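Local coordinates for protein CRISPR-associated endonuclease/helicase Cas3 (Thermus thermophilus HB8, PDB 3SKD) that cleaves single-stranded DNA in CRISPR antiviral defence, using the metal-dependent N-terminal HD nuclease domain present here, which the full-length protein joins to a helicase domain, at residues L26-L31 against R223-G228. Numbering follows the deposited sequence.
Sequences LLAHML and RDPRRG. With NI (nickel (II) ion), chain B.
Asp224 OD2, gripped by two donors of Arg226, helps hold the loop that presses Pro225 against Leu27, Ala28 and Leu31. The backbone N of Arg226 reaches Asp224 OD2 at 3.0 Å from above the carboxylate plane, closing an Asx turn. Arg226 NE takes the syn lone pair of Asp224 OD2 at 3.2 Å, with the oxygen near the guanidinium plane, while Arg226 NH2 completes the salt bridge through a weak bond to OD1. Together with the backbone bond from Arg227 N to Asp224 O, this grip helps hold a type I turn from Asp224 to Arg227, its proline facing helix 26-43.

No hydrogen bond crosses the contact; the proline ring does the touching. With Leu27 CG anti to the backbone N (chi1 179°), the branch carries Leu27 CD2 to 3.9 Å from Pro225 CB. Pro225 CG settles 4.1 Å from Ala28 CB, and the CA atoms of Ala28 and Pro225 are 5.1 Å apart, consistent with the small Ala28 side chain. Leu31 CD1, one turn on from Leu27, also reaches Pro225 CB, at 4.3 Å. Tyr230 of helix 230-246 packs on Ala28 and Leu31, and Arg223 ties the loop to the same helix 26-43 by a salt bridge to Asp32.

His29 points from another side of the helix, its NE2 binding nickel at 2.3 Å; His74, Asp75, Asp210 and two waters complete the HD-domain metal site. The chemistry is thus divided: charged groups help shape the loop, while apolar contact alone joins Pro225 to the face of helix 26-43 that bears Leu27, Ala28 and Leu31.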
loop_
_atom_site.group_PDB
_atom_site.type_symbol
_atom_site.label_atom_id
_atom_site.label_comp_id
_atom_site.label_asym_id
_atom_site.label_seq_id
_atom_site.Cartn_x
_atom_site.Cartn_y
_atom_site.Cartn_z
ATOM N N LEU A 26 7.170 -10.214 -0.323
ATOM C CA LEU A 26 6.115 -9.266 0.005
ATOM C C LEU A 26 6.694 -7.849 0.147
ATOM O O LEU A 26 6.135 -6.888 -0.370
ATOM C CB LEU A 26 5.421 -9.705 1.285
ATOM C CG LEU A 26 4.244 -8.840 1.765
ATOM C CD1 LEU A 26 3.244 -8.613 0.680
ATOM C CD2 LEU A 26 3.588 -9.444 2.987
ATOM N N LEU A 27 7.856 -7.712 0.778
ATOM C CA LEU A 27 8.417 -6.377 0.962
ATOM C C LEU A 27 8.754 -5.728 -0.371
ATOM O O LEU A 27 8.570 -4.534 -0.517
ATOM C CB LEU A 27 9.665 -6.428 1.805
ATOM C CG LEU A 27 10.367 -5.095 2.053
ATOM C CD1 LEU A 27 9.512 -4.095 2.844
ATOM C CD2 LEU A 27 11.693 -5.358 2.776
ATOM N N ALA A 28 9.248 -6.517 -1.324
ATOM C CA ALA A 28 9.539 -6.018 -2.659
ATOM C C ALA A 28 8.247 -5.510 -3.306
ATOM O O ALA A 28 8.215 -4.453 -3.915
ATOM C CB ALA A 28 10.129 -7.122 -3.506
ATOM N N HIS A 29 7.178 -6.283 -3.219
ATOM C CA HIS A 29 5.947 -5.817 -3.797
ATOM C C HIS A 29 5.416 -4.559 -3.075
ATOM O O HIS A 29 4.874 -3.649 -3.704
ATOM C CB HIS A 29 4.911 -6.911 -3.723
ATOM C CG HIS A 29 3.578 -6.469 -4.220
ATOM N ND1 HIS A 29 3.409 -5.894 -5.461
ATOM C CD2 HIS A 29 2.357 -6.479 -3.628
ATOM C CE1 HIS A 29 2.136 -5.592 -5.623
ATOM N NE2 HIS A 29 1.486 -5.929 -4.527
ATOM N N MET A 30 5.600 -4.482 -1.767
ATOM C CA MET A 30 5.107 -3.319 -1.012
ATOM C C MET A 30 5.871 -2.067 -1.429
ATOM O O MET A 30 5.276 -0.991 -1.649
ATOM C CB MET A 30 5.207 -3.507 0.507
ATOM C CG MET A 30 4.148 -4.487 1.146
ATOM S SD MET A 30 4.690 -4.936 2.870
ATOM C CE MET A 30 4.506 -3.403 3.736
ATOM N N LEU A 31 7.179 -2.201 -1.619
ATOM C CA LEU A 31 7.977 -1.062 -2.010
ATOM C C LEU A 31 7.707 -0.650 -3.461
ATOM O O LEU A 31 7.758 0.568 -3.763
ATOM C CB LEU A 31 9.475 -1.338 -1.816
ATOM C CG LEU A 31 9.896 -1.414 -0.351
ATOM C CD1 LEU A 31 11.352 -1.910 -0.295
ATOM C CD2 LEU A 31 9.757 -0.048 0.354
ATOM N N ARG A 223 14.013 -9.116 -7.702
ATOM C CA ARG A 223 14.812 -7.993 -7.213
ATOM C C ARG A 223 14.856 -8.122 -5.703
ATOM O O ARG A 223 13.884 -8.513 -5.073
ATOM C CB ARG A 223 14.236 -6.647 -7.670
ATOM C CG ARG A 223 14.383 -6.425 -9.217
ATOM C CD ARG A 223 13.511 -5.248 -9.768
ATOM N NE ARG A 223 12.117 -5.665 -9.683
ATOM C CZ ARG A 223 11.165 -5.070 -8.981
ATOM N NH1 ARG A 223 11.390 -3.921 -8.346
ATOM N NH2 ARG A 223 9.941 -5.622 -8.956
ATOM N N ASP A 224 16.004 -7.823 -5.112
ATOM C CA ASP A 224 16.194 -8.023 -3.679
ATOM C C ASP A 224 15.930 -6.743 -2.906
ATOM O O ASP A 224 16.693 -5.810 -3.012
ATOM C CB ASP A 224 17.642 -8.482 -3.409
ATOM C CG ASP A 224 17.923 -8.713 -1.925
ATOM O OD1 ASP A 224 19.107 -8.987 -1.585
ATOM O OD2 ASP A 224 16.980 -8.634 -1.092
ATOM N N PRO A 225 14.858 -6.715 -2.090
ATOM C CA PRO A 225 14.456 -5.512 -1.364
ATOM C C PRO A 225 15.365 -5.163 -0.207
ATOM O O PRO A 225 15.257 -4.068 0.329
ATOM C CB PRO A 225 13.053 -5.846 -0.869
ATOM C CG PRO A 225 13.054 -7.303 -0.696
ATOM C CD PRO A 225 13.920 -7.819 -1.855
ATOM N N ARG A 226 16.316 -6.027 0.134
ATOM C CA ARG A 226 17.267 -5.661 1.171
ATOM C C ARG A 226 18.224 -4.594 0.654
ATOM O O ARG A 226 18.798 -3.843 1.431
ATOM C CB ARG A 226 18.033 -6.885 1.683
ATOM C CG ARG A 226 17.150 -7.832 2.462
ATOM C CD ARG A 226 17.885 -9.133 2.789
ATOM N NE ARG A 226 18.238 -9.849 1.559
ATOM C CZ ARG A 226 19.217 -10.747 1.465
ATOM N NH1 ARG A 226 19.945 -11.055 2.535
ATOM N NH2 ARG A 226 19.469 -11.349 0.302
ATOM N N ARG A 227 18.365 -4.483 -0.655
ATOM C CA ARG A 227 19.377 -3.595 -1.214
ATOM C C ARG A 227 18.997 -2.137 -1.065
ATOM O O ARG A 227 17.845 -1.755 -1.191
ATOM C CB ARG A 227 19.614 -3.903 -2.684
ATOM C CG ARG A 227 20.243 -5.252 -2.932
ATOM C CD ARG A 227 20.636 -5.369 -4.380
ATOM N NE ARG A 227 21.910 -4.709 -4.652
ATOM C CZ ARG A 227 22.186 -4.024 -5.756
ATOM N NH1 ARG A 227 21.270 -3.885 -6.708
ATOM N NH2 ARG A 227 23.383 -3.466 -5.901
ATOM N N GLY A 228 20.003 -1.321 -0.803
ATOM C CA GLY A 228 19.840 0.110 -0.665
ATOM C C GLY A 228 19.328 0.757 -1.924
ATOM O O GLY A 228 18.618 1.747 -1.878
HETATM NI NI NI B . -0.774 -6.182 -4.125
HETATM O O HOH W 1 -0.666 -7.625 -5.481
HETATM O O HOH W 2 -3.034 -6.756 -3.783
#